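Local coordinates for protein putative hydrolase (Shewanella frigidimarina, PDB 3LHO) that probably acts as an Fe(2+)-dependent dioxygenase of the 2-oxoadipate dioxygenase/decarboxylase family, consistent with 2-hydroxyglutarate synthase activity, and holds a nickel ion in this crystal, at residues I64-G70 / K82-P87; I38-I42 / K90-V94; L115-V119 / H135-D139. Where two conformers were deposited one is given. Numbering follows the deposited sequence.

Contact 1: residues I64-G70 / K82-P87. With GOL (glycerol), chain G.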
ATOM      1  N   ILE A  64     -14.922 -11.337  -3.169  1.00 20.94           N
ATOM      2  CA  ILE A  64     -16.007 -10.360  -3.145  1.00 20.22           C
ATOM      3  C   ILE A  64     -16.076  -9.560  -4.464  1.00 20.92           C
ATOM      4  O   ILE A  64     -16.512  -8.392  -4.483  1.00 21.59           O
ATOM      5  CB  ILE A  64     -15.879  -9.399  -1.946  1.00 21.26           C
ATOM      6  CG1 ILE A  64     -14.501  -8.683  -1.926  1.00 21.84           C
ATOM      7  CG2 ILE A  64     -16.095 -10.161  -0.619  1.00 25.91           C
ATOM      8  CD1 ILE A  64     -14.388  -7.646  -0.879  1.00 23.77           C
ATOM      9  N   GLY A  65     -15.575 -10.152  -5.543  1.00 20.15           N
ATOM     10  CA  GLY A  65     -15.777  -9.603  -6.877  1.00 19.29           C
ATOM     11  C   GLY A  65     -14.623  -9.010  -7.641  1.00 20.40           C
ATOM     12  O   GLY A  65     -14.792  -8.690  -8.803  1.00 18.17           O
ATOM     13  N   TYR A  66     -13.447  -8.867  -7.018  1.00 17.63           N
ATOM     14  CA  TYR A  66     -12.293  -8.373  -7.757  1.00 15.19           C
ATOM     15  C   TYR A  66     -11.823  -9.371  -8.773  1.00 15.46           C
ATOM     16  O   TYR A  66     -11.872 -10.584  -8.574  1.00 16.01           O
ATOM     17  CB  TYR A  66     -11.141  -7.971  -6.793  1.00 14.91           C
ATOM     18  CG  TYR A  66     -11.321  -6.607  -6.179  1.00 15.04           C
ATOM     19  CD1 TYR A  66     -12.147  -6.391  -5.054  1.00 13.58           C
ATOM     20  CD2 TYR A  66     -10.710  -5.497  -6.749  1.00 17.93           C
ATOM     21  CE1 TYR A  66     -12.315  -5.062  -4.521  1.00 16.21           C
ATOM     22  CE2 TYR A  66     -10.863  -4.210  -6.223  1.00 11.83           C
ATOM     23  CZ  TYR A  66     -11.682  -3.984  -5.131  1.00 14.63           C
ATOM     24  OH  TYR A  66     -11.796  -2.661  -4.699  1.00 14.01           O
ATOM     25  N   VAL A  67     -11.302  -8.859  -9.868  1.00 16.85           N
ATOM     26  CA  VAL A  67     -10.844  -9.668 -10.973  0.50 17.69           C
ATOM     27  C   VAL A  67      -9.384  -9.327 -11.250  1.00 18.05           C
ATOM     28  O   VAL A  67      -9.025  -8.156 -11.268  1.00 17.41           O
ATOM     29  CB  VAL A  67     -11.677  -9.385 -12.230  0.50 19.27           C
ATOM     30  CG1 VAL A  67     -11.130 -10.175 -13.438  0.50 13.73           C
ATOM     31  CG2 VAL A  67     -13.179  -9.696 -11.960  0.50 20.65           C
ATOM     32  N   ASP A  68      -8.579 -10.358 -11.451  1.00 18.12           N
ATOM     33  CA  ASP A  68      -7.198 -10.245 -11.854  1.00 19.28           C
ATOM     34  C   ASP A  68      -7.096  -9.430 -13.136  1.00 18.45           C
ATOM     35  O   ASP A  68      -7.689  -9.801 -14.126  1.00 19.96           O
ATOM     36  CB  ASP A  68      -6.667 -11.675 -12.050  1.00 22.10           C
ATOM     37  CG  ASP A  68      -5.212 -11.716 -12.365  1.00 28.12           C
ATOM     38  OD1 ASP A  68      -4.563 -10.630 -12.483  1.00 33.48           O
ATOM     39  OD2 ASP A  68      -4.715 -12.851 -12.478  1.00 26.03           O
ATOM     40  N   SER A  69      -6.359  -8.322 -13.112  1.00 16.27           N
ATOM     41  CA  SER A  69      -6.367  -7.334 -14.180  1.00 18.61           C
ATOM     42  C   SER A  69      -4.983  -6.894 -14.662  1.00 20.64           C
ATOM     43  O   SER A  69      -4.908  -6.078 -15.560  1.00 22.29           O
ATOM     44  CB  SER A  69      -7.163  -6.083 -13.754  1.00 20.10           C
ATOM     45  OG  SER A  69      -8.531  -6.405 -13.489  1.00 23.06           O
ATOM     46  N   GLY A  70      -3.893  -7.394 -14.084  1.00 19.77           N
ATOM     47  CA  GLY A  70      -2.543  -6.952 -14.510  1.00 20.38           C
ATOM     48  C   GLY A  70      -1.444  -7.656 -13.733  1.00 21.20           C
ATOM     49  O   GLY A  70      -1.608  -7.863 -12.545  1.00 17.87           O
ATOM     50  N   LYS A  82       0.576  -7.896  -8.839  1.00 15.28           N
ATOM     51  CA  LYS A  82      -0.624  -7.935  -9.690  1.00 16.43           C
ATOM     52  C   LYS A  82      -1.554  -6.828  -9.183  1.00 18.02           C
ATOM     53  O   LYS A  82      -1.458  -6.416  -7.983  1.00 15.90           O
ATOM     54  CB  LYS A  82      -1.367  -9.277  -9.557  1.00 15.71           C
ATOM     55  CG  LYS A  82      -0.584 -10.587  -9.859  1.00 14.40           C
ATOM     56  CD  LYS A  82      -1.393 -11.875  -9.465  1.00 16.68           C
ATOM     57  CE  LYS A  82      -2.537 -12.184 -10.384  1.00 15.48           C
ATOM     58  NZ  LYS A  82      -2.143 -12.468 -11.822  1.00 18.26           N
ATOM     59  N   HIS A  83      -2.432  -6.362 -10.076  1.00 17.01           N
ATOM     60  CA  HIS A  83      -3.528  -5.518  -9.662  1.00 16.44           C
ATOM     61  C   HIS A  83      -4.851  -6.152 -10.040  1.00 16.33           C
ATOM     62  O   HIS A  83      -4.928  -6.957 -10.977  1.00 13.41           O
ATOM     63  CB  HIS A  83      -3.352  -4.047 -10.142  1.00 17.81           C
ATOM     64  CG  HIS A  83      -4.109  -3.696 -11.378  1.00 18.34           C
ATOM     65  ND1 HIS A  83      -3.544  -3.723 -12.642  1.00 14.63           N
ATOM     66  CD2 HIS A  83      -5.382  -3.260 -11.538  1.00 15.42           C
ATOM     67  CE1 HIS A  83      -4.464  -3.347 -13.526  1.00 18.76           C
ATOM     68  NE2 HIS A  83      -5.589  -3.054 -12.877  1.00 21.75           N
ATOM     69  N   PHE A  84      -5.866  -5.812  -9.217  1.00 14.33           N
ATOM     70  CA  PHE A  84      -7.222  -6.323  -9.298  1.00 14.98           C
ATOM     71  C   PHE A  84      -8.208  -5.160  -9.406  1.00 14.45           C
ATOM     72  O   PHE A  84      -8.010  -4.109  -8.780  1.00 14.96           O
ATOM     73  CB  PHE A  84      -7.558  -7.199  -8.064  1.00 17.73           C
ATOM     74  CG  PHE A  84      -6.581  -8.318  -7.841  1.00 16.82           C
ATOM     75  CD1 PHE A  84      -5.341  -8.056  -7.235  1.00 16.98           C
ATOM     76  CD2 PHE A  84      -6.862  -9.598  -8.267  1.00 16.31           C
ATOM     77  CE1 PHE A  84      -4.411  -9.055  -7.070  1.00 16.83           C
ATOM     78  CE2 PHE A  84      -5.932 -10.636  -8.099  1.00 15.69           C
ATOM     79  CZ  PHE A  84      -4.699 -10.357  -7.486  1.00 13.76           C
ATOM     80  N   GLU A  85      -9.271  -5.383 -10.191  1.00 16.70           N
ATOM     81  CA  GLU A  85     -10.326  -4.415 -10.448  1.00 16.16           C
ATOM     82  C   GLU A  85     -11.707  -4.980 -10.095  1.00 17.71           C
ATOM     83  O   GLU A  85     -11.952  -6.195 -10.256  1.00 16.66           O
ATOM     84  CB  GLU A  85     -10.327  -4.031 -11.922  1.00 18.47           C
ATOM     85  CG  GLU A  85      -9.077  -3.249 -12.313  1.00 17.13           C
ATOM     86  CD  GLU A  85      -9.007  -2.915 -13.790  1.00 25.52           C
ATOM     87  OE1 GLU A  85     -10.009  -3.133 -14.516  1.00 26.21           O
ATOM     88  OE2 GLU A  85      -7.918  -2.447 -14.215  1.00 25.23           O
ATOM     89  N   HIS A  86     -12.562  -4.100  -9.562  1.00 17.83           N
ATOM     90  CA  HIS A  86     -13.919  -4.447  -9.134  1.00 19.14           C
ATOM     91  C   HIS A  86     -14.904  -3.907 -10.209  1.00 20.48           C
ATOM     92  O   HIS A  86     -14.589  -2.910 -10.895  1.00 19.46           O
ATOM     93  CB  HIS A  86     -14.196  -3.844  -7.762  1.00 20.09           C
ATOM     94  CG  HIS A  86     -15.457  -4.316  -7.125  1.00 18.00           C
ATOM     95  ND1 HIS A  86     -16.683  -3.752  -7.396  1.00 17.98           N
ATOM     96  CD2 HIS A  86     -15.684  -5.297  -6.214  1.00 29.60           C
ATOM     97  CE1 HIS A  86     -17.616  -4.357  -6.675  1.00 24.58           C
ATOM     98  NE2 HIS A  86     -17.037  -5.302  -5.948  1.00 24.57           N
ATOM     99  N   PRO A  87     -16.047  -4.594 -10.406  1.00 20.31           N
ATOM    100  CA  PRO A  87     -17.013  -4.103 -11.432  1.00 18.90           C
ATOM    101  C   PRO A  87     -17.585  -2.698 -11.150  1.00 19.37           C
ATOM    102  O   PRO A  87     -17.997  -1.996 -12.082  1.00 18.03           O
ATOM    103  CB  PRO A  87     -18.125  -5.165 -11.435  1.00 22.30           C
ATOM    104  CG  PRO A  87     -17.828  -6.117 -10.296  1.00 25.25           C
ATOM    105  CD  PRO A  87     -16.374  -5.965  -9.942  1.00 19.01           C
TER
HETATM  106  C1  GOL G 272     -19.744  -9.664  -6.609  1.00 60.74           C
HETATM  107  O1  GOL G 272     -19.631  -9.593  -8.022  1.00 60.86           O
HETATM  108  C2  GOL G 272     -20.243  -8.319  -6.077  1.00 59.86           C
HETATM  109  O2  GOL G 272     -19.783  -7.314  -6.956  1.00 50.34           O
HETATM  110  C3  GOL G 272     -19.875  -8.086  -4.589  1.00 61.03           C
HETATM  111  O3  GOL G 272     -18.995  -6.986  -4.333  1.00 53.04           O
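This is an antiparallel β-hairpin pairing at the margin of the main mixed sheet, between the edge strand 67-74 and strand 79-85. Val67 and Glu85 form a hydrogen-bonded pair, Val67 N to Glu85 O at 2.8 Å and Glu85 N to Val67 O at 3.0 Å; Asp68 and Phe84 follow as a non-hydrogen-bonded pair. A classic β bulge then sets Ser69 and Gly70 together against His83: Ser69 N donates to His83 O (2.9 Å) and His83 N to Gly70 O (3.0 Å). A CB on Gly70 would clash with the His83 ring, while Ser69 CB lies over that ring's face in a CH-π contact. His83 NE2 donates to Glu85 OE2 (2.8 Å), and its ND1 bonds Tyr72 OH. Asp68 OD2 and Lys82 NZ form a salt bridge of 2.7 Å, the lysine also pairing with Asp71. At the open end of the hairpin, the edge of the His86 ring meets the face of Tyr66, and O3 of a glycerol, probably from the crystallisation liquor, accepts from His86 NE2 and donates to Ile64 O. Tyr66 and Ile64 pack on helix 6-20, Phe84 on helix 54-62, and strand 79-85 continues the sheet by bonding to strand 93-99.

Contact 2: residues I38-I42 / K90-V94. With NI (nickel (II) ion), chain B.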
ATOM      1  N   ILE A  38     -13.223   9.149  -3.492  1.00 15.94           N
ATOM      2  CA  ILE A  38     -12.943   7.971  -4.284  1.00 16.95           C
ATOM      3  C   ILE A  38     -11.413   7.709  -4.330  1.00 17.63           C
ATOM      4  O   ILE A  38     -10.604   8.596  -4.707  1.00 17.89           O
ATOM      5  CB  ILE A  38     -13.506   8.097  -5.743  1.00 16.78           C
ATOM      6  CG1 ILE A  38     -15.039   8.286  -5.694  1.00 22.32           C
ATOM      7  CG2 ILE A  38     -13.068   6.883  -6.598  1.00 14.88           C
ATOM      8  CD1 ILE A  38     -15.756   7.194  -5.003  1.00 28.97           C
ATOM      9  N   ASN A  39     -11.030   6.479  -3.998  1.00 14.21           N
ATOM     10  CA  ASN A  39      -9.625   6.073  -4.082  1.00 18.00           C
ATOM     11  C   ASN A  39      -9.254   5.429  -5.431  1.00 15.86           C
ATOM     12  O   ASN A  39     -10.023   4.648  -5.992  1.00 17.53           O
ATOM     13  CB  ASN A  39      -9.318   5.122  -2.927  1.00 15.86           C
ATOM     14  CG  ASN A  39      -9.461   5.787  -1.570  1.00 19.59           C
ATOM     15  OD1 ASN A  39     -10.229   5.320  -0.691  1.00 24.46           O
ATOM     16  ND2 ASN A  39      -8.762   6.887  -1.390  1.00 14.53           N
ATOM     17  N   ASP A  40      -8.099   5.780  -5.966  1.00 17.38           N
ATOM     18  CA  ASP A  40      -7.556   5.112  -7.155  1.00 17.27           C
ATOM     19  C   ASP A  40      -7.142   3.669  -6.842  1.00 17.53           C
ATOM     20  O   ASP A  40      -7.420   2.736  -7.615  1.00 12.96           O
ATOM     21  CB  ASP A  40      -6.296   5.855  -7.656  1.00 20.10           C
ATOM     22  CG  ASP A  40      -5.718   5.223  -8.908  1.00 22.77           C
ATOM     23  OD1 ASP A  40      -6.393   5.292  -9.944  1.00 22.11           O
ATOM     24  OD2 ASP A  40      -4.643   4.571  -8.874  1.00 18.97           O
ATOM     25  N   HIS A  41      -6.458   3.509  -5.705  1.00 14.92           N
ATOM     26  CA  HIS A  41      -5.951   2.206  -5.283  1.00 15.22           C
ATOM     27  C   HIS A  41      -5.558   2.162  -3.840  1.00 17.61           C
ATOM     28  O   HIS A  41      -5.456   3.226  -3.183  1.00 15.82           O
ATOM     29  CB  HIS A  41      -4.777   1.709  -6.193  1.00 18.01           C
ATOM     30  CG  HIS A  41      -3.488   2.478  -6.085  1.00 20.35           C
ATOM     31  ND1 HIS A  41      -3.196   3.562  -6.897  1.00 16.86           N
ATOM     32  CD2 HIS A  41      -2.362   2.246  -5.346  1.00 18.36           C
ATOM     33  CE1 HIS A  41      -1.975   3.988  -6.630  1.00 21.73           C
ATOM     34  NE2 HIS A  41      -1.445   3.197  -5.710  1.00 23.15           N
ATOM     35  N   ILE A  42      -5.426   0.920  -3.346  1.00 16.12           N
ATOM     36  CA  ILE A  42      -4.659   0.563  -2.157  1.00 16.99           C
ATOM     37  C   ILE A  42      -3.489  -0.352  -2.572  1.00 20.76           C
ATOM     38  O   ILE A  42      -3.457  -0.932  -3.694  1.00 18.33           O
ATOM     39  CB  ILE A  42      -5.548  -0.076  -1.007  1.00 16.75           C
ATOM     40  CG1 ILE A  42      -6.166  -1.403  -1.464  1.00 18.04           C
ATOM     41  CG2 ILE A  42      -6.655   0.893  -0.565  1.00 17.28           C
ATOM     42  CD1 ILE A  42      -5.889  -2.556  -0.640  1.00 21.55           C
ATOM     43  N   LYS A  90     -16.375   2.950  -8.476  1.00 17.02           N
ATOM     44  CA  LYS A  90     -16.095   3.679  -7.234  1.00 20.10           C
ATOM     45  C   LYS A  90     -15.076   2.961  -6.331  1.00 18.32           C
ATOM     46  O   LYS A  90     -14.504   3.584  -5.447  1.00 22.98           O
ATOM     47  CB  LYS A  90     -17.364   3.876  -6.407  1.00 18.79           C
ATOM     48  CG  LYS A  90     -18.398   4.807  -7.048  1.00 35.29           C
ATOM     49  CD  LYS A  90     -19.495   5.184  -6.038  1.00 42.78           C
ATOM     50  CE  LYS A  90     -20.620   6.020  -6.670  1.00 55.53           C
ATOM     51  NZ  LYS A  90     -21.602   5.207  -7.463  1.00 56.05           N
ATOM     52  N   GLN A  91     -14.921   1.648  -6.515  1.00 14.80           N
ATOM     53  CA  GLN A  91     -14.073   0.868  -5.646  1.00 17.03           C
ATOM     54  C   GLN A  91     -12.628   1.006  -6.097  1.00 15.78           C
ATOM     55  O   GLN A  91     -12.343   1.162  -7.280  1.00 18.12           O
ATOM     56  CB  GLN A  91     -14.536  -0.597  -5.578  1.00 13.58           C
ATOM     57  CG  GLN A  91     -15.957  -0.808  -5.010  1.00 18.92           C
ATOM     58  CD  GLN A  91     -16.099  -0.323  -3.600  1.00 21.68           C
ATOM     59  OE1 GLN A  91     -15.122  -0.204  -2.859  1.00 22.52           O
ATOM     60  NE2 GLN A  91     -17.316  -0.025  -3.216  1.00 24.22           N
ATOM     61  N   PRO A  92     -11.702   1.013  -5.136  1.00 15.55           N
ATOM     62  CA  PRO A  92     -10.326   1.159  -5.517  1.00 15.79           C
ATOM     63  C   PRO A  92      -9.776  -0.042  -6.293  1.00 15.15           C
ATOM     64  O   PRO A  92     -10.192  -1.178  -6.067  1.00 16.49           O
ATOM     65  CB  PRO A  92      -9.619   1.298  -4.154  1.00 15.39           C
ATOM     66  CG  PRO A  92     -10.541   0.739  -3.159  1.00 22.91           C
ATOM     67  CD  PRO A  92     -11.897   1.019  -3.678  1.00 15.61           C
ATOM     68  N   LYS A  93      -8.803   0.174  -7.165  1.00 15.94           N
ATOM     69  CA  LYS A  93      -7.984  -0.902  -7.585  1.00 16.55           C
ATOM     70  C   LYS A  93      -7.166  -1.393  -6.402  1.00 14.51           C
ATOM     71  O   LYS A  93      -6.843  -0.639  -5.514  1.00 16.04           O
ATOM     72  CB  LYS A  93      -6.995  -0.476  -8.708  1.00 14.77           C
ATOM     73  CG  LYS A  93      -7.663   0.071  -9.949  1.00 18.89           C
ATOM     74  CD  LYS A  93      -6.583   0.486 -10.942  1.00 23.81           C
ATOM     75  CE  LYS A  93      -7.090   1.447 -11.960  1.00 37.52           C
ATOM     76  NZ  LYS A  93      -7.262   2.781 -11.317  1.00 42.07           N
ATOM     77  N   VAL A  94      -6.791  -2.661  -6.451  1.00 16.39           N
ATOM     78  CA  VAL A  94      -6.020  -3.317  -5.428  1.00 15.16           C
ATOM     79  C   VAL A  94      -4.699  -3.819  -6.023  1.00 18.85           C
ATOM     80  O   VAL A  94      -4.660  -4.635  -6.932  1.00 18.15           O
ATOM     81  CB  VAL A  94      -6.831  -4.457  -4.754  1.00 16.80           C
ATOM     82  CG1 VAL A  94      -5.919  -5.248  -3.776  1.00 12.24           C
ATOM     83  CG2 VAL A  94      -8.077  -3.863  -4.085  1.00 17.36           C
TER
HETATM   84 NI    NI B 267       0.571   3.480  -5.071  1.00 23.76          NI
HETATM   85  O   HOH W   1     -12.910   4.354  -3.487  1.00 17.55           O
HETATM   86  O   HOH W   2     -11.527   3.778  -8.199  1.00 23.82           O
HETATM   87  O   HOH W   3       2.960   3.836  -5.149  1.00 27.17           O
HETATM   88  O   HOH W   4       1.163   3.614  -7.015  1.00 21.10           O
HETATM   89  O   HOH W   5       1.336   1.427  -5.752  1.00 21.20           O
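A metal ligand sits in a classic β bulge: Asp40 and His41 both face Thr167 of strand 165-169, and His41 NE2 binds the nickel ion at 2.1 Å. On the other edge, strand 39-47 runs parallel to strand 93-99, pairing His41 with Lys93 and Ile42 with Val94. Lys93 is held through both its backbone polar atoms, its N donating to Asp40 O (2.9 Å) and its O accepting from Ile42 N (3.0 Å). The CA of His41 also approaches Lys93 O at 3.0 Å, a CA-H...O contact beside the second bond. Ahead of the paired residues the chains are bridged by solvent: one water accepts from Asn39 N (2.9 Å) and donates to Lys90 O (2.6 Å), and another lies 2.8 Å from Asn39 O and 2.9 Å from Gln91 O. Pro92 packs against Asn39, CB to CB at 4.0 Å. Beyond the histidine, Ile42 CG1 meets Val94 CG2 at 4.1 Å, on the face covered by helices 6-20 and 54-62.

His165 and Glu235 complete the protein ligands of the nickel, and three waters fill further positions. Asp40 OD2 accepts a 2.6 Å hydrogen bond from His41 ND1, while its OD1 forms a 3.0 Å salt bridge with Lys93 NZ and another with Arg239. This is consistent with Asp40, itself balanced by two cations, fixing the imidazole's orientation; the waters mark positions that substrate or oxygen could take if, as its family suggests, the protein is an Fe(2+) dioxygenase.

Contact 3: residues L115-V119 / H135-D139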
ATOM      1  N   LEU A 115      10.079 -15.169  10.756  1.00 22.11           N
ATOM      2  CA  LEU A 115       8.927 -14.334  11.115  1.00 19.81           C
ATOM      3  C   LEU A 115       7.638 -14.992  10.634  1.00 19.47           C
ATOM      4  O   LEU A 115       6.668 -15.055  11.356  1.00 17.33           O
ATOM      5  CB  LEU A 115       9.076 -12.939  10.490  1.00 21.19           C
ATOM      6  CG  LEU A 115      10.408 -12.168  10.728  1.00 19.52           C
ATOM      7  CD1 LEU A 115      10.338 -10.791  10.109  1.00 21.32           C
ATOM      8  CD2 LEU A 115      10.761 -12.027  12.191  1.00 20.82           C
ATOM      9  N   ILE A 116       7.640 -15.474   9.402  1.00 18.53           N
ATOM     10  CA  ILE A 116       6.414 -16.047   8.822  1.00 21.41           C
ATOM     11  C   ILE A 116       6.053 -17.388   9.453  1.00 18.66           C
ATOM     12  O   ILE A 116       4.897 -17.734   9.509  1.00 21.11           O
ATOM     13  CB  ILE A 116       6.510 -16.149   7.308  1.00 19.71           C
ATOM     14  CG1 ILE A 116       6.780 -14.744   6.701  1.00 20.93           C
ATOM     15  CG2 ILE A 116       5.224 -16.780   6.710  1.00 14.78           C
ATOM     16  CD1 ILE A 116       5.727 -13.721   7.082  1.00 18.99           C
ATOM     17  N   ASP A 117       7.045 -18.115   9.986  1.00 17.70           N
ATOM     18  CA  ASP A 117       6.781 -19.343  10.716  1.00 19.07           C
ATOM     19  C   ASP A 117       5.909 -19.013  11.880  1.00 18.61           C
ATOM     20  O   ASP A 117       5.184 -19.869  12.361  1.00 21.06           O
ATOM     21  CB  ASP A 117       8.056 -19.998  11.254  1.00 20.41           C
ATOM     22  CG  ASP A 117       8.829 -20.723  10.202  1.00 22.87           C
ATOM     23  OD1 ASP A 117       8.325 -20.875   9.077  1.00 32.38           O
ATOM     24  OD2 ASP A 117       9.983 -21.090  10.504  1.00 28.36           O
ATOM     25  N   GLN A 118       5.947 -17.788  12.368  1.00 17.18           N
ATOM     26  CA  GLN A 118       5.100 -17.465  13.543  1.00 16.21           C
ATOM     27  C   GLN A 118       3.642 -17.131  13.229  1.00 20.13           C
ATOM     28  O   GLN A 118       2.797 -17.050  14.157  1.00 19.62           O
ATOM     29  CB  GLN A 118       5.725 -16.335  14.349  1.00 19.28           C
ATOM     30  CG  GLN A 118       7.076 -16.692  14.961  1.00 18.27           C
ATOM     31  CD  GLN A 118       7.818 -15.465  15.487  1.00 24.60           C
ATOM     32  OE1 GLN A 118       7.387 -14.836  16.454  1.00 19.78           O
ATOM     33  NE2 GLN A 118       8.955 -15.129  14.860  1.00 24.19           N
ATOM     34  N   VAL A 119       3.343 -16.917  11.951  1.00 17.38           N
ATOM     35  CA  VAL A 119       1.975 -16.669  11.494  1.00 17.18           C
ATOM     36  C   VAL A 119       1.141 -17.967  11.576  1.00 17.63           C
ATOM     37  O   VAL A 119       1.465 -18.973  10.949  1.00 17.31           O
ATOM     38  CB  VAL A 119       1.940 -16.163  10.046  1.00 18.44           C
ATOM     39  CG1 VAL A 119       0.467 -15.986   9.567  1.00 16.28           C
ATOM     40  CG2 VAL A 119       2.746 -14.849   9.890  1.00 16.02           C
ATOM     41  N   HIS A 135       2.455 -10.548  13.349  1.00 20.80           N
ATOM     42  CA  HIS A 135       2.154 -11.835  13.973  1.00 20.98           C
ATOM     43  C   HIS A 135       3.394 -12.460  14.658  1.00 23.20           C
ATOM     44  O   HIS A 135       3.320 -13.586  15.167  1.00 25.50           O
ATOM     45  CB  HIS A 135       1.636 -12.805  12.923  1.00 20.21           C
ATOM     46  CG  HIS A 135       0.310 -12.427  12.328  1.00 22.98           C
ATOM     47  ND1 HIS A 135      -0.849 -13.141  12.567  1.00 25.19           N
ATOM     48  CD2 HIS A 135      -0.028 -11.439  11.461  1.00 22.53           C
ATOM     49  CE1 HIS A 135      -1.847 -12.595  11.885  1.00 24.76           C
ATOM     50  NE2 HIS A 135      -1.376 -11.558  11.211  1.00 25.29           N
ATOM     51  N   TRP A 136       4.518 -11.735  14.651  1.00 19.41           N
ATOM     52  CA  TRP A 136       5.818 -12.273  15.041  1.00 15.36           C
ATOM     53  C   TRP A 136       6.517 -11.313  15.993  1.00 17.54           C
ATOM     54  O   TRP A 136       6.282 -10.120  15.948  1.00 19.69           O
ATOM     55  CB  TRP A 136       6.711 -12.516  13.797  1.00 17.27           C
ATOM     56  CG  TRP A 136       6.663 -11.379  12.870  1.00 18.24           C
ATOM     57  CD1 TRP A 136       7.402 -10.228  12.952  1.00 19.12           C
ATOM     58  CD2 TRP A 136       5.810 -11.234  11.733  1.00 18.63           C
ATOM     59  NE1 TRP A 136       7.054  -9.370  11.943  1.00 16.59           N
ATOM     60  CE2 TRP A 136       6.078  -9.955  11.176  1.00 16.91           C
ATOM     61  CE3 TRP A 136       4.836 -12.051  11.130  1.00 14.88           C
ATOM     62  CZ2 TRP A 136       5.427  -9.485  10.044  1.00 17.66           C
ATOM     63  CZ3 TRP A 136       4.176 -11.583  10.024  1.00 12.67           C
ATOM     64  CH2 TRP A 136       4.487 -10.303   9.474  1.00 18.15           C
ATOM     65  N   ASP A 137       7.295 -11.880  16.904  1.00 22.38           N
ATOM     66  CA  ASP A 137       8.347 -11.155  17.632  1.00 20.78           C
ATOM     67  C   ASP A 137       9.501 -10.873  16.682  1.00 19.60           C
ATOM     68  O   ASP A 137       9.876 -11.717  15.865  1.00 19.55           O
ATOM     69  CB  ASP A 137       8.893 -11.994  18.767  1.00 21.11           C
ATOM     70  CG  ASP A 137       7.876 -12.196  19.846  1.00 25.06           C
ATOM     71  OD1 ASP A 137       7.132 -11.232  20.105  1.00 28.21           O
ATOM     72  OD2 ASP A 137       7.793 -13.310  20.385  1.00 38.87           O
ATOM     73  N   VAL A 138      10.066  -9.688  16.795  1.00 19.44           N
ATOM     74  CA  VAL A 138      11.227  -9.350  15.989  1.00 18.82           C
ATOM     75  C   VAL A 138      12.112  -8.398  16.789  1.00 20.04           C
ATOM     76  O   VAL A 138      11.605  -7.526  17.521  1.00 18.04           O
ATOM     77  CB  VAL A 138      10.791  -8.785  14.622  1.00 21.42           C
ATOM     78  CG1 VAL A 138       9.788  -7.652  14.764  1.00 16.64           C
ATOM     79  CG2 VAL A 138      12.008  -8.383  13.776  1.00 23.21           C
ATOM     80  N   ASP A 139      13.422  -8.583  16.663  1.00 17.92           N
ATOM     81  CA  ASP A 139      14.390  -7.727  17.385  1.00 18.70           C
ATOM     82  C   ASP A 139      15.048  -6.703  16.446  1.00 16.59           C
ATOM     83  O   ASP A 139      14.899  -6.768  15.218  1.00 17.18           O
ATOM     84  CB  ASP A 139      15.456  -8.543  18.155  1.00 19.04           C
ATOM     85  CG  ASP A 139      16.373  -9.376  17.256  1.00 21.08           C
ATOM     86  OD1 ASP A 139      16.395  -9.232  16.016  1.00 24.14           O
ATOM     87  OD2 ASP A 139      17.061 -10.232  17.835  1.00 26.86           O
TER
HETATM   88  O   HOH W   6       1.086 -15.071  15.799  1.00 38.98           O
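The indole of Trp136 forms the apolar centre, resting against Leu115 and Ile116 of helix 106-116 and the turn that follows. Leu115 CB lies over the face of the five-membered ring, 3.9 Å from its centroid and only 17° off the ring normal, a well-formed CH-π contact. The six-membered ring reaches two further aliphatic groups: its CZ3 stands 3.6 Å from Val119 CG2, which lies at the ring edge, and 4.0 Å from Ile116 CD1. Leu115 extends the patch toward Val138, with CD2 to CB at 4.1 Å, and Val119 CG2 also touches His135 CB at 3.8 Å.

What brings Val119 back to the tryptophan is a type I β turn from Ile116 to Val119, closed by Val119 N to Ile116 O at 3.0 Å. Gln118, within this turn, lays its side chain across Trp136, CD to CB at 3.6 Å, and provides the direct polar link: its OE1 accepts from Asp137 N at 3.0 Å. Alongside, a water donates to both Gln118 O (3.1 Å) and His135 O (2.8 Å), joining two carbonyls that cannot bond to each other. Exposed Gln118 and Asp137 mark this polar edge.

The contact therefore fastens the C-terminal end of helix 106-116 to the loop leading into helix 140-149, whose N-cap is Asp139. Trp136 NE1 bonds to Ala157 O of helix 151-159, and Val138 makes a backbone hydrogen bond to Thr223, in the connection between strands 217-222 and 225-230.

From the N terminus, the chain first passes residues 38-42, which open the loop that contact 2 closes at 90-94. Contact 1 is nested inside that loop, joining 64-70 to 82-87 as a hairpin. The two also touch: Phe84 N to Val94 O (2.8 Å) and Tyr66 OH to Pro92 O (2.6 Å) are probable hydrogen bonds, so hairpin and metal-bearing strand are tied through strand 93-99 into one sheet. Contact 3 follows in series, closing a short loop without helix or strand between 115-119 and 135-139. Its nearest atoms are about 16 Å from contact 2, across the chain's centre, and it ties helix 106-116 to the loop that leads into helix 140-149.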